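Local coordinates for protein diguanylate cyclase (Marinobacter aquaeolei VT8, PDB 3IGN) that probably catalyses, through its GGDEF domain, the joining of two GTP molecules into cyclic di-GMP with release of diphosphate, at residues A[38-47]-A[89-100]; A[104-115]-A[127-135]. One frame throughout, in Å; residues are numbered along the deposited sequence.

How the contacts relate
From the N terminus, after strand 17-18 and helix 19-36, the chain lays down strand 40-47, then runs through helices 50-57 and 59-74 and strand 82-85 before strand 90-96 returns beside it; contact 1 closes this loop as an antiparallel pair inside the sheet. The chain leaves that strand through Thr98 and Asp99 into helix 100-115, and a small hairpin, strands 119-120 and 125-126, leads back to strand 130-136, where contact 2 closes. The two contacts follow in series, neither nesting nor crossing. Strand 130-136 flanks strand 40-47 on the side away from strand 90-96, so contact 2 lays the helix against the same sheet, and both contacts reach the bound cyclic di-GMP.

Contact 1 (A[38-47]-A[89-100]); sequences QATSLVMFDI and EEFGIILPETDA. With C2E (9,9'-[(2R,3R,3aS,5S,7aR,9R,10R,10aS,12S,14aR)-3,5,10,12-tetrahydroxy-5,12-dioxidooctahydro-2H,7H-difuro[3,2-d:3',2'-j][1,3,7,9,2,8]tetraoxadiphosphacyclododecine-2,9-diyl]bis(2-amino-1,9-dihydro-6H-purin-6-one)), chain B.
Thr98 O takes a hydrogen bond from Ser41 OG at 2.7 Å, the hydroxyl lying 30° out of the carbonyl plane. This bond ties the start of strand 40-47 to the turn after strand 90-96. In that turn Thr98 OG1 donates to Pro96 O and accepts from guanine N2 of cyclic di-GMP at 2.9 Å, nearly straight at 163°. Asp81, Arg78 and Arg109 also bond the ligand. Between the strands, paired backbone bonds join Ser41 with Leu95, Val43 with Ile93 and Phe45 with Phe91. The side chains of these pairs share one sheet face, where Val43 CG2 meets Leu95 CD1 at 3.6 Å. With CG wedged between backbone N and carbonyl carbon (chi1 67°), the Phe45 ring swings across toward strand 90-96 and receives Phe91 CB over one face, 3.6 Å from its centroid. The two rings are nearly parallel but slid so far that they scarcely overlap. Ile93 CD1 touches Phe45 CE2 at 3.7 Å, while Ile47 CD1 reaches the edge of the Phe91 ring. An alanine at Phe45 is likely to leave Phe91 CB and Ile93 CD1 without their aromatic partner and open a gap beneath helix 59-74. On the other face Asp46 OD2 is salt-bridged to Lys159, while the modelled approach of its carboxylate to Glu90 is too tight to be trusted. Residues 87-91, Gly-Gly-Glu-Glu-Phe, are this protein's version of the signature GGDEF motif, running into the central antiparallel strand pair of the diguanylate cyclase fold.

Contact 2 (A[104-115]-A[127-135]); sequences RVICERIREAIE and QYTVSMGIA. With C2E (9,9'-[(2R,3R,3aS,5S,7aR,9R,10R,10aS,12S,14aR)-3,5,10,12-tetrahydroxy-5,12-dioxidooctahydro-2H,7H-difuro[3,2-d:3',2'-j][1,3,7,9,2,8]tetraoxadiphosphacyclododecine-2,9-diyl]bis(2-amino-1,9-dihydro-6H-purin-6-one)), chain B.
Helix 104-115 lies over strand 130-135 almost antiparallel, at 172°, with the axes 9.0 Å apart. Ile114 sets CG2 over one face of the Tyr128 ring, 3.8 Å from its centroid, while its other branch sends CD1 to Val130 CG1; CG2 anti to the backbone N (chi1 -65° for CG1) lets the two branches divide these partners. Two turns earlier in the helix, Cys107 SG meets Ile134 CD1 at 3.7 Å and Cys107 CB packs on Met132 SE (selenomethionine), whose methyl end is doubtfully placed. One water bridges Arg111 O to Val130 N. Arg111 grips Glu108 side-on through NE and NH2, and its NH1 reaches Glu115 OE1; each carboxylate oxygen is met from above its plane. Asn164 bonds both Arg111 and Glu115. Away from the strand, Arg109 NH1 and NH2 donate to N7 (3.2 Å) and O6 (3.0 Å) of one guanine, whose ring Ile106 CB approaches at C5. The arrangement is a helix covering the GGDEF-domain sheet on one side and lining the cyclic di-GMP pocket on another.

Contact 1 (A[38-47]-A[89-100])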
loop_
_atom_site.group_PDB
_atom_site.type_symbol
_atom_site.label_atom_id
_atom_site.label_comp_id
_atom_site.label_asym_id
_atom_site.label_seq_id
_atom_site.Cartn_x
_atom_site.Cartn_y
_atom_site.Cartn_z
ATOM N N GLN A 38 15.283 0.062 -15.171
ATOM C CA GLN A 38 14.119 -0.795 -15.356
ATOM C C GLN A 38 12.833 -0.108 -14.915
ATOM O O GLN A 38 12.853 0.760 -14.051
ATOM C CB GLN A 38 14.277 -2.088 -14.545
ATOM C CG GLN A 38 13.976 -1.957 -13.030
ATOM C CD GLN A 38 15.120 -1.337 -12.224
ATOM O OE1 GLN A 38 16.227 -1.131 -12.739
ATOM N NE2 GLN A 38 14.854 -1.045 -10.945
ATOM N N ALA A 39 11.716 -0.489 -15.520
ATOM C CA ALA A 39 10.442 0.082 -15.119
ATOM C C ALA A 39 10.210 -0.435 -13.702
ATOM O O ALA A 39 10.414 -1.613 -13.417
ATOM C CB ALA A 39 9.331 -0.396 -16.038
ATOM N N THR A 40 9.825 0.453 -12.801
ATOM C CA THR A 40 9.567 0.043 -11.434
ATOM C C THR A 40 8.637 1.089 -10.847
ATOM O O THR A 40 8.779 2.279 -11.112
ATOM C CB THR A 40 10.873 -0.077 -10.608
ATOM O OG1 THR A 40 10.573 -0.663 -9.333
ATOM C CG2 THR A 40 11.519 1.272 -10.409
ATOM N N SER A 41 7.669 0.633 -10.071
ATOM C CA SER A 41 6.689 1.534 -9.490
ATOM C C SER A 41 6.520 1.280 -8.005
ATOM O O SER A 41 6.837 0.203 -7.501
ATOM C CB SER A 41 5.342 1.347 -10.188
ATOM O OG SER A 41 5.435 1.636 -11.578
ATOM N N LEU A 42 5.996 2.289 -7.325
ATOM C CA LEU A 42 5.746 2.233 -5.904
ATOM C C LEU A 42 4.279 2.560 -5.653
ATOM O O LEU A 42 3.710 3.439 -6.305
ATOM C CB LEU A 42 6.614 3.270 -5.207
ATOM C CG LEU A 42 6.721 3.196 -3.688
ATOM C CD1 LEU A 42 7.548 1.974 -3.317
ATOM C CD2 LEU A 42 7.376 4.466 -3.161
ATOM N N VAL A 43 3.676 1.853 -4.705
ATOM C CA VAL A 43 2.289 2.085 -4.335
ATOM C C VAL A 43 2.254 2.445 -2.856
ATOM O O VAL A 43 3.021 1.912 -2.062
ATOM C CB VAL A 43 1.421 0.826 -4.543
ATOM C CG1 VAL A 43 -0.035 1.123 -4.154
ATOM C CG2 VAL A 43 1.508 0.364 -5.986
HETATM N N MSE A 44 1.386 3.383 -2.500
HETATM C CA MSE A 44 1.216 3.788 -1.110
HETATM C C MSE A 44 -0.292 3.871 -0.980
HETATM O O MSE A 44 -0.936 4.568 -1.760
HETATM C CB MSE A 44 1.813 5.176 -0.848
HETATM C CG MSE A 44 3.235 5.363 -1.325
HETATM SE SE MSE A 44 4.419 5.841 0.122
HETATM C CE MSE A 44 4.406 4.134 0.966
ATOM N N PHE A 45 -0.872 3.131 -0.044
ATOM C CA PHE A 45 -2.315 3.195 0.115
ATOM C C PHE A 45 -2.748 3.188 1.570
ATOM O O PHE A 45 -2.028 2.703 2.446
ATOM C CB PHE A 45 -3.013 2.093 -0.708
ATOM C CG PHE A 45 -2.761 0.678 -0.239
ATOM C CD1 PHE A 45 -3.694 0.027 0.569
ATOM C CD2 PHE A 45 -1.646 -0.034 -0.676
ATOM C CE1 PHE A 45 -3.527 -1.312 0.930
ATOM C CE2 PHE A 45 -1.466 -1.373 -0.321
ATOM C CZ PHE A 45 -2.410 -2.014 0.481
ATOM N N ASP A 46 -3.918 3.775 1.803
ATOM C CA ASP A 46 -4.501 3.910 3.134
ATOM C C ASP A 46 -5.923 3.380 3.144
ATOM O O ASP A 46 -6.609 3.374 2.123
ATOM C CB ASP A 46 -4.579 5.387 3.537
ATOM C CG ASP A 46 -3.239 5.978 3.890
ATOM O OD1 ASP A 46 -2.209 5.314 3.655
ATOM O OD2 ASP A 46 -3.219 7.120 4.402
ATOM N N ILE A 47 -6.367 2.955 4.319
ATOM C CA ILE A 47 -7.727 2.476 4.485
ATOM C C ILE A 47 -8.559 3.747 4.636
ATOM O O ILE A 47 -8.216 4.616 5.428
ATOM C CB ILE A 47 -7.850 1.630 5.759
ATOM C CG1 ILE A 47 -7.077 0.318 5.576
ATOM C CG2 ILE A 47 -9.317 1.379 6.081
ATOM C CD1 ILE A 47 -6.539 -0.259 6.873
ATOM N N GLU A 89 -2.548 2.832 9.385
ATOM C CA GLU A 89 -3.444 2.253 8.396
ATOM C C GLU A 89 -2.893 2.460 6.992
ATOM O O GLU A 89 -3.629 2.372 6.015
ATOM C CB GLU A 89 -4.836 2.862 8.489
ATOM C CG GLU A 89 -4.993 4.211 7.816
ATOM C CD GLU A 89 -4.769 5.357 8.741
ATOM O OE1 GLU A 89 -4.043 5.190 9.734
ATOM O OE2 GLU A 89 -5.312 6.444 8.474
ATOM N N GLU A 90 -1.590 2.718 6.904
ATOM C CA GLU A 90 -0.909 2.938 5.622
ATOM C C GLU A 90 -0.058 1.743 5.195
ATOM O O GLU A 90 0.664 1.163 5.999
ATOM C CB GLU A 90 0.013 4.162 5.691
ATOM C CG GLU A 90 -0.656 5.494 5.935
ATOM C CD GLU A 90 0.131 6.635 5.310
ATOM O OE1 GLU A 90 1.374 6.521 5.235
ATOM O OE2 GLU A 90 -0.486 7.643 4.901
ATOM N N PHE A 91 -0.127 1.404 3.910
ATOM C CA PHE A 91 0.633 0.281 3.364
ATOM C C PHE A 91 1.400 0.733 2.129
ATOM O O PHE A 91 1.046 1.721 1.501
ATOM C CB PHE A 91 -0.308 -0.854 2.958
ATOM C CG PHE A 91 -1.141 -1.393 4.081
ATOM C CD1 PHE A 91 -0.798 -2.587 4.706
ATOM C CD2 PHE A 91 -2.284 -0.718 4.499
ATOM C CE1 PHE A 91 -1.586 -3.109 5.735
ATOM C CE2 PHE A 91 -3.074 -1.229 5.525
ATOM C CZ PHE A 91 -2.725 -2.426 6.143
ATOM N N GLY A 92 2.449 -0.002 1.786
ATOM C CA GLY A 92 3.216 0.333 0.603
ATOM C C GLY A 92 3.553 -0.948 -0.134
ATOM O O GLY A 92 3.625 -2.009 0.473
ATOM N N ILE A 93 3.731 -0.860 -1.447
ATOM C CA ILE A 93 4.106 -2.033 -2.232
ATOM C C ILE A 93 5.137 -1.611 -3.270
ATOM O O ILE A 93 4.982 -0.570 -3.909
ATOM C CB ILE A 93 2.920 -2.641 -3.022
ATOM C CG1 ILE A 93 1.645 -2.674 -2.182
ATOM C CG2 ILE A 93 3.263 -4.061 -3.441
ATOM C CD1 ILE A 93 0.423 -3.087 -2.991
ATOM N N ILE A 94 6.185 -2.416 -3.423
ATOM C CA ILE A 94 7.207 -2.145 -4.426
ATOM C C ILE A 94 6.829 -3.075 -5.563
ATOM O O ILE A 94 6.612 -4.265 -5.352
ATOM C CB ILE A 94 8.624 -2.518 -3.941
ATOM C CG1 ILE A 94 8.996 -1.686 -2.719
ATOM C CG2 ILE A 94 9.649 -2.276 -5.062
ATOM C CD1 ILE A 94 10.308 -2.111 -2.049
ATOM N N LEU A 95 6.719 -2.528 -6.764
ATOM C CA LEU A 95 6.363 -3.334 -7.918
ATOM C C LEU A 95 7.490 -3.272 -8.949
ATOM O O LEU A 95 7.518 -2.392 -9.806
ATOM C CB LEU A 95 5.061 -2.819 -8.532
ATOM C CG LEU A 95 3.851 -2.668 -7.602
ATOM C CD1 LEU A 95 2.705 -2.025 -8.377
ATOM C CD2 LEU A 95 3.426 -4.035 -7.057
ATOM N N PRO A 96 8.441 -4.212 -8.876
ATOM C CA PRO A 96 9.547 -4.205 -9.835
ATOM C C PRO A 96 9.104 -4.639 -11.232
ATOM O O PRO A 96 8.132 -5.377 -11.383
ATOM C CB PRO A 96 10.545 -5.186 -9.203
ATOM C CG PRO A 96 9.643 -6.193 -8.570
ATOM C CD PRO A 96 8.581 -5.321 -7.912
ATOM N N GLU A 97 9.825 -4.160 -12.243
ATOM C CA GLU A 97 9.559 -4.496 -13.637
ATOM C C GLU A 97 8.123 -4.202 -14.012
ATOM O O GLU A 97 7.548 -4.876 -14.863
ATOM C CB GLU A 97 9.847 -5.976 -13.875
ATOM C CG GLU A 97 11.300 -6.376 -13.717
ATOM C CD GLU A 97 12.171 -5.763 -14.791
ATOM O OE1 GLU A 97 11.687 -5.613 -15.934
ATOM O OE2 GLU A 97 13.337 -5.448 -14.499
ATOM N N THR A 98 7.554 -3.178 -13.388
ATOM C CA THR A 98 6.161 -2.832 -13.613
ATOM C C THR A 98 6.002 -1.330 -13.827
ATOM O O THR A 98 6.379 -0.545 -12.959
ATOM C CB THR A 98 5.330 -3.250 -12.380
ATOM O OG1 THR A 98 5.541 -4.641 -12.115
ATOM C CG2 THR A 98 3.838 -3.001 -12.615
ATOM N N ASP A 99 5.443 -0.923 -14.967
ATOM C CA ASP A 99 5.261 0.503 -15.217
ATOM C C ASP A 99 3.970 1.015 -14.601
ATOM O O ASP A 99 3.197 0.245 -14.041
ATOM C CB ASP A 99 5.309 0.839 -16.718
ATOM C CG ASP A 99 4.248 0.122 -17.542
ATOM O OD1 ASP A 99 3.225 -0.320 -16.995
ATOM O OD2 ASP A 99 4.444 0.025 -18.773
ATOM N N ALA A 100 3.740 2.316 -14.699
ATOM C CA ALA A 100 2.552 2.925 -14.104
ATOM C C ALA A 100 1.231 2.278 -14.501
ATOM O O ALA A 100 0.388 1.983 -13.655
ATOM C CB ALA A 100 2.527 4.415 -14.430
HETATM P P1 C2E B . -3.952 -8.900 -16.515
HETATM O O2P C2E B . -4.146 -9.235 -14.953
HETATM O O1P C2E B . -5.103 -8.095 -16.993
HETATM O "O5'" C2E B . -2.615 -8.086 -16.770
HETATM C "C5'" C2E B . -2.133 -7.178 -15.855
HETATM C "C4'" C2E B . -0.803 -6.560 -16.280
HETATM O "O4'" C2E B . -0.490 -5.671 -15.200
HETATM C "C3'" C2E B . 0.324 -7.620 -16.377
HETATM O "O3'" C2E B . 0.992 -7.781 -17.639
HETATM C "C2'" C2E B . 1.268 -7.289 -15.236
HETATM O "O2'" C2E B . 2.594 -7.078 -15.721
HETATM C "C1'" C2E B . 0.677 -6.111 -14.474
HETATM N N9 C2E B . 0.305 -6.756 -13.194
HETATM C C8 C2E B . -0.907 -7.336 -12.871
HETATM N N7 C2E B . -0.894 -7.831 -11.690
HETATM C C5 C2E B . 0.318 -7.616 -11.149
HETATM C C6 C2E B . 0.912 -7.935 -9.903
HETATM O O6 C2E B . 0.282 -8.540 -9.047
HETATM N N1 C2E B . 2.212 -7.552 -9.686
HETATM C C2 C2E B . 2.923 -6.870 -10.650
HETATM N N2 C2E B . 4.215 -6.496 -10.402
HETATM N N3 C2E B . 2.379 -6.571 -11.821
HETATM C C4 C2E B . 1.103 -6.918 -12.105
HETATM P P11 C2E B . 1.306 -9.350 -17.872
HETATM O O21 C2E B . 2.212 -9.974 -16.690
HETATM O O11 C2E B . 1.999 -9.544 -19.165
HETATM O O5A C2E B . -0.140 -10.024 -17.902
HETATM C C5A C2E B . -0.349 -11.382 -17.936
HETATM C C4A C2E B . -1.837 -11.727 -17.996
HETATM O O4A C2E B . -1.897 -13.149 -17.836
HETATM C C3A C2E B . -2.681 -11.064 -16.889
HETATM O O3A C2E B . -3.756 -10.266 -17.331
HETATM C C2A C2E B . -3.136 -12.185 -15.998
HETATM O O2A C2E B . -4.563 -12.231 -15.861
HETATM C C1A C2E B . -2.553 -13.469 -16.561
HETATM N N91 C2E B . -1.597 -13.782 -15.467
HETATM C C81 C2E B . -0.243 -13.511 -15.426
HETATM N N71 C2E B . 0.267 -13.901 -14.306
HETATM C C51 C2E B . -0.699 -14.447 -13.545
HETATM C C61 C2E B . -0.730 -15.025 -12.243
HETATM O O61 C2E B . 0.285 -15.102 -11.573
HETATM N N11 C2E B . -1.924 -15.493 -11.763
HETATM C C21 C2E B . -3.074 -15.402 -12.517
HETATM N N21 C2E B . -4.256 -15.881 -12.005
HETATM N N31 C2E B . -3.059 -14.862 -13.731
HETATM C C41 C2E B . -1.910 -14.378 -14.276
HETATM O O HOH W 1 -7.798 6.830 6.909
#

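Contact 2 (A[104-115]-A[127-135])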
loop_
_atom_site.group_PDB
_atom_site.type_symbol
_atom_site.label_atom_id
_atom_site.label_comp_id
_atom_site.label_asym_id
_atom_site.label_seq_id
_atom_site.Cartn_x
_atom_site.Cartn_y
_atom_site.Cartn_z
ATOM N N ARG A 104 -1.464 0.026 -12.075
ATOM C CA ARG A 104 -2.874 0.327 -11.892
ATOM C C ARG A 104 -3.705 -0.953 -11.878
ATOM O O ARG A 104 -4.656 -1.064 -11.120
ATOM C CB ARG A 104 -3.334 1.268 -13.000
ATOM C CG ARG A 104 -4.706 1.876 -12.761
ATOM C CD ARG A 104 -5.277 2.421 -14.045
ATOM N NE ARG A 104 -4.740 3.727 -14.402
ATOM C CZ ARG A 104 -4.957 4.833 -13.702
ATOM N NH1 ARG A 104 -5.696 4.781 -12.607
ATOM N NH2 ARG A 104 -4.444 5.985 -14.107
ATOM N N VAL A 105 -3.320 -1.934 -12.686
ATOM C CA VAL A 105 -4.045 -3.205 -12.746
ATOM C C VAL A 105 -4.048 -3.950 -11.415
ATOM O O VAL A 105 -5.103 -4.351 -10.933
ATOM C CB VAL A 105 -3.456 -4.146 -13.837
ATOM C CG1 VAL A 105 -4.179 -5.480 -13.799
ATOM C CG2 VAL A 105 -3.568 -3.500 -15.193
ATOM N N ILE A 106 -2.874 -4.141 -10.822
ATOM C CA ILE A 106 -2.795 -4.829 -9.543
ATOM C C ILE A 106 -3.484 -3.985 -8.475
ATOM O O ILE A 106 -4.183 -4.518 -7.614
ATOM C CB ILE A 106 -1.304 -5.124 -9.146
ATOM C CG1 ILE A 106 -1.132 -5.145 -7.621
ATOM C CG2 ILE A 106 -0.378 -4.116 -9.775
ATOM C CD1 ILE A 106 -1.667 -6.384 -6.938
ATOM N N CYS A 107 -3.301 -2.668 -8.530
ATOM C CA CYS A 107 -3.938 -1.801 -7.549
ATOM C C CYS A 107 -5.463 -1.891 -7.630
ATOM O O CYS A 107 -6.134 -2.014 -6.609
ATOM C CB CYS A 107 -3.460 -0.359 -7.732
ATOM S SG CYS A 107 -1.766 -0.088 -7.104
ATOM N N GLU A 108 -6.003 -1.853 -8.842
ATOM C CA GLU A 108 -7.447 -1.952 -9.029
ATOM C C GLU A 108 -7.965 -3.293 -8.520
ATOM O O GLU A 108 -9.019 -3.357 -7.887
ATOM C CB GLU A 108 -7.797 -1.787 -10.507
ATOM C CG GLU A 108 -9.260 -2.045 -10.851
ATOM C CD GLU A 108 -10.214 -1.060 -10.197
ATOM O OE1 GLU A 108 -9.742 -0.086 -9.564
ATOM O OE2 GLU A 108 -11.441 -1.260 -10.325
ATOM N N ARG A 109 -7.220 -4.362 -8.794
ATOM C CA ARG A 109 -7.623 -5.690 -8.350
ATOM C C ARG A 109 -7.708 -5.697 -6.828
ATOM O O ARG A 109 -8.630 -6.267 -6.256
ATOM C CB ARG A 109 -6.623 -6.748 -8.835
ATOM C CG ARG A 109 -7.139 -8.173 -8.713
ATOM C CD ARG A 109 -6.248 -9.171 -9.449
ATOM N NE ARG A 109 -4.919 -9.272 -8.852
ATOM C CZ ARG A 109 -3.797 -8.918 -9.469
ATOM N NH1 ARG A 109 -3.839 -8.438 -10.701
ATOM N NH2 ARG A 109 -2.632 -9.038 -8.845
ATOM N N ILE A 110 -6.753 -5.047 -6.168
ATOM C CA ILE A 110 -6.778 -4.981 -4.713
ATOM C C ILE A 110 -7.929 -4.076 -4.256
ATOM O O ILE A 110 -8.676 -4.424 -3.335
ATOM C CB ILE A 110 -5.443 -4.438 -4.131
ATOM C CG1 ILE A 110 -4.359 -5.520 -4.187
ATOM C CG2 ILE A 110 -5.648 -4.008 -2.690
ATOM C CD1 ILE A 110 -3.006 -5.069 -3.649
ATOM N N ARG A 111 -8.079 -2.918 -4.897
ATOM C CA ARG A 111 -9.158 -1.996 -4.535
ATOM C C ARG A 111 -10.501 -2.703 -4.587
ATOM O O ARG A 111 -11.297 -2.612 -3.657
ATOM C CB ARG A 111 -9.221 -0.803 -5.494
ATOM C CG ARG A 111 -10.160 0.321 -5.031
ATOM C CD ARG A 111 -10.560 1.228 -6.189
ATOM N NE ARG A 111 -11.271 0.474 -7.216
ATOM C CZ ARG A 111 -12.489 -0.032 -7.061
ATOM N NH1 ARG A 111 -13.146 0.148 -5.923
ATOM N NH2 ARG A 111 -13.041 -0.747 -8.032
ATOM N N GLU A 112 -10.750 -3.404 -5.687
ATOM C CA GLU A 112 -12.013 -4.107 -5.867
ATOM C C GLU A 112 -12.197 -5.223 -4.847
ATOM O O GLU A 112 -13.294 -5.415 -4.322
ATOM C CB GLU A 112 -12.097 -4.677 -7.283
ATOM C CG GLU A 112 -13.519 -4.961 -7.744
ATOM C CD GLU A 112 -13.583 -5.391 -9.201
ATOM O OE1 GLU A 112 -12.772 -4.881 -10.004
ATOM O OE2 GLU A 112 -14.451 -6.224 -9.543
ATOM N N ALA A 113 -11.126 -5.957 -4.563
ATOM C CA ALA A 113 -11.204 -7.049 -3.601
ATOM C C ALA A 113 -11.570 -6.505 -2.226
ATOM O O ALA A 113 -12.294 -7.144 -1.463
ATOM C CB ALA A 113 -9.877 -7.791 -3.539
ATOM N N ILE A 114 -11.069 -5.316 -1.912
ATOM C CA ILE A 114 -11.360 -4.697 -0.629
ATOM C C ILE A 114 -12.790 -4.159 -0.627
ATOM O O ILE A 114 -13.518 -4.306 0.352
ATOM C CB ILE A 114 -10.373 -3.547 -0.329
ATOM C CG1 ILE A 114 -8.958 -4.124 -0.181
ATOM C CG2 ILE A 114 -10.828 -2.768 0.904
ATOM C CD1 ILE A 114 -8.171 -3.613 1.008
ATOM N N GLU A 115 -13.187 -3.548 -1.738
ATOM C CA GLU A 115 -14.526 -2.981 -1.870
ATOM C C GLU A 115 -15.602 -4.062 -1.724
ATOM O O GLU A 115 -16.653 -3.821 -1.127
ATOM C CB GLU A 115 -14.661 -2.285 -3.229
ATOM C CG GLU A 115 -15.934 -1.469 -3.417
ATOM C CD GLU A 115 -16.014 -0.839 -4.800
ATOM O OE1 GLU A 115 -15.739 -1.550 -5.787
ATOM O OE2 GLU A 115 -16.357 0.357 -4.905
ATOM N N GLN A 127 -17.882 -2.869 5.928
ATOM C CA GLN A 127 -17.501 -2.726 4.531
ATOM C C GLN A 127 -16.700 -1.436 4.506
ATOM O O GLN A 127 -17.067 -0.459 5.158
ATOM C CB GLN A 127 -18.726 -2.646 3.623
ATOM C CG GLN A 127 -19.356 -4.011 3.415
ATOM C CD GLN A 127 -20.706 -3.950 2.736
ATOM O OE1 GLN A 127 -21.670 -4.559 3.203
ATOM N NE2 GLN A 127 -20.783 -3.224 1.624
ATOM N N TYR A 128 -15.591 -1.447 3.779
ATOM C CA TYR A 128 -14.724 -0.281 3.714
ATOM C C TYR A 128 -14.010 -0.232 2.373
ATOM O O TYR A 128 -14.179 -1.111 1.535
ATOM C CB TYR A 128 -13.687 -0.347 4.840
ATOM C CG TYR A 128 -12.684 -1.478 4.693
ATOM C CD1 TYR A 128 -13.060 -2.811 4.871
ATOM C CD2 TYR A 128 -11.355 -1.210 4.359
ATOM C CE1 TYR A 128 -12.131 -3.851 4.718
ATOM C CE2 TYR A 128 -10.427 -2.233 4.205
ATOM C CZ TYR A 128 -10.816 -3.549 4.383
ATOM O OH TYR A 128 -9.890 -4.554 4.213
ATOM N N THR A 129 -13.205 0.804 2.177
ATOM C CA THR A 129 -12.460 0.955 0.940
ATOM C C THR A 129 -11.068 1.495 1.211
ATOM O O THR A 129 -10.733 1.849 2.342
ATOM C CB THR A 129 -13.164 1.922 -0.032
ATOM O OG1 THR A 129 -13.331 3.200 0.596
ATOM C CG2 THR A 129 -14.521 1.374 -0.446
ATOM N N VAL A 130 -10.260 1.549 0.158
ATOM C CA VAL A 130 -8.904 2.069 0.266
ATOM C C VAL A 130 -8.670 3.084 -0.838
ATOM O O VAL A 130 -9.298 3.033 -1.898
ATOM C CB VAL A 130 -7.826 0.962 0.105
ATOM C CG1 VAL A 130 -7.744 0.099 1.367
ATOM C CG2 VAL A 130 -8.150 0.109 -1.104
ATOM N N SER A 131 -7.767 4.015 -0.569
ATOM C CA SER A 131 -7.378 5.026 -1.545
ATOM C C SER A 131 -5.949 4.610 -1.878
ATOM O O SER A 131 -5.204 4.227 -0.986
ATOM C CB SER A 131 -7.399 6.428 -0.920
ATOM O OG SER A 131 -8.738 6.892 -0.771
HETATM N N MSE A 132 -5.564 4.679 -3.145
HETATM C CA MSE A 132 -4.220 4.253 -3.528
HETATM C C MSE A 132 -3.493 5.223 -4.451
HETATM O O MSE A 132 -4.093 5.809 -5.352
HETATM C CB MSE A 132 -4.303 2.881 -4.201
HETATM C CG MSE A 132 -5.213 1.904 -3.461
HETATM SE SE MSE A 132 -5.341 0.179 -4.322
HETATM C CE MSE A 132 -6.671 0.588 -5.595
ATOM N N GLY A 133 -2.192 5.373 -4.217
ATOM C CA GLY A 133 -1.371 6.249 -5.031
ATOM C C GLY A 133 -0.232 5.475 -5.658
ATOM O O GLY A 133 0.427 4.689 -4.981
ATOM N N ILE A 134 0.001 5.704 -6.946
ATOM C CA ILE A 134 1.053 5.014 -7.694
ATOM C C ILE A 134 2.061 6.010 -8.251
ATOM O O ILE A 134 1.692 7.069 -8.745
ATOM C CB ILE A 134 0.464 4.247 -8.909
ATOM C CG1 ILE A 134 -0.441 3.108 -8.448
ATOM C CG2 ILE A 134 1.595 3.707 -9.800
ATOM C CD1 ILE A 134 -1.293 2.555 -9.583
ATOM N N ALA A 135 3.341 5.670 -8.160
ATOM C CA ALA A 135 4.373 6.517 -8.715
ATOM C C ALA A 135 5.430 5.645 -9.371
ATOM O O ALA A 135 6.146 4.898 -8.695
ATOM C CB ALA A 135 5.015 7.393 -7.632
HETATM P P1 C2E B . -3.952 -8.900 -16.515
HETATM O O2P C2E B . -4.146 -9.235 -14.953
HETATM O O1P C2E B . -5.103 -8.095 -16.993
HETATM O "O5'" C2E B . -2.615 -8.086 -16.770
HETATM C "C5'" C2E B . -2.133 -7.178 -15.855
HETATM C "C4'" C2E B . -0.803 -6.560 -16.280
HETATM O "O4'" C2E B . -0.490 -5.671 -15.200
HETATM C "C3'" C2E B . 0.324 -7.620 -16.377
HETATM O "O3'" C2E B . 0.992 -7.781 -17.639
HETATM C "C2'" C2E B . 1.268 -7.289 -15.236
HETATM O "O2'" C2E B . 2.594 -7.078 -15.721
HETATM C "C1'" C2E B . 0.677 -6.111 -14.474
HETATM N N9 C2E B . 0.305 -6.756 -13.194
HETATM C C8 C2E B . -0.907 -7.336 -12.871
HETATM N N7 C2E B . -0.894 -7.831 -11.690
HETATM C C5 C2E B . 0.318 -7.616 -11.149
HETATM C C6 C2E B . 0.912 -7.935 -9.903
HETATM O O6 C2E B . 0.282 -8.540 -9.047
HETATM N N1 C2E B . 2.212 -7.552 -9.686
HETATM C C2 C2E B . 2.923 -6.870 -10.650
HETATM N N2 C2E B . 4.215 -6.496 -10.402
HETATM N N3 C2E B . 2.379 -6.571 -11.821
HETATM C C4 C2E B . 1.103 -6.918 -12.105
HETATM P P11 C2E B . 1.306 -9.350 -17.872
HETATM O O21 C2E B . 2.212 -9.974 -16.690
HETATM O O11 C2E B . 1.999 -9.544 -19.165
HETATM O O5A C2E B . -0.140 -10.024 -17.902
HETATM C C5A C2E B . -0.349 -11.382 -17.936
HETATM C C4A C2E B . -1.837 -11.727 -17.996
HETATM O O4A C2E B . -1.897 -13.149 -17.836
HETATM C C3A C2E B . -2.681 -11.064 -16.889
HETATM O O3A C2E B . -3.756 -10.266 -17.331
HETATM C C2A C2E B . -3.136 -12.185 -15.998
HETATM O O2A C2E B . -4.563 -12.231 -15.861
HETATM C C1A C2E B . -2.553 -13.469 -16.561
HETATM N N91 C2E B . -1.597 -13.782 -15.467
HETATM C C81 C2E B . -0.243 -13.511 -15.426
HETATM N N71 C2E B . 0.267 -13.901 -14.306
HETATM C C51 C2E B . -0.699 -14.447 -13.545
HETATM C C61 C2E B . -0.730 -15.025 -12.243
HETATM O O61 C2E B . 0.285 -15.102 -11.573
HETATM N N11 C2E B . -1.924 -15.493 -11.763
HETATM C C21 C2E B . -3.074 -15.402 -12.517
HETATM N N21 C2E B . -4.256 -15.881 -12.005
HETATM N N31 C2E B . -3.059 -14.862 -13.731
HETATM C C41 C2E B . -1.910 -14.378 -14.276
HETATM O O HOH W 2 -11.807 -0.168 -2.072
HETATM O O HOH W 3 -15.365 -3.997 2.371
HETATM O O HOH W 4 -16.730 -1.538 0.493
#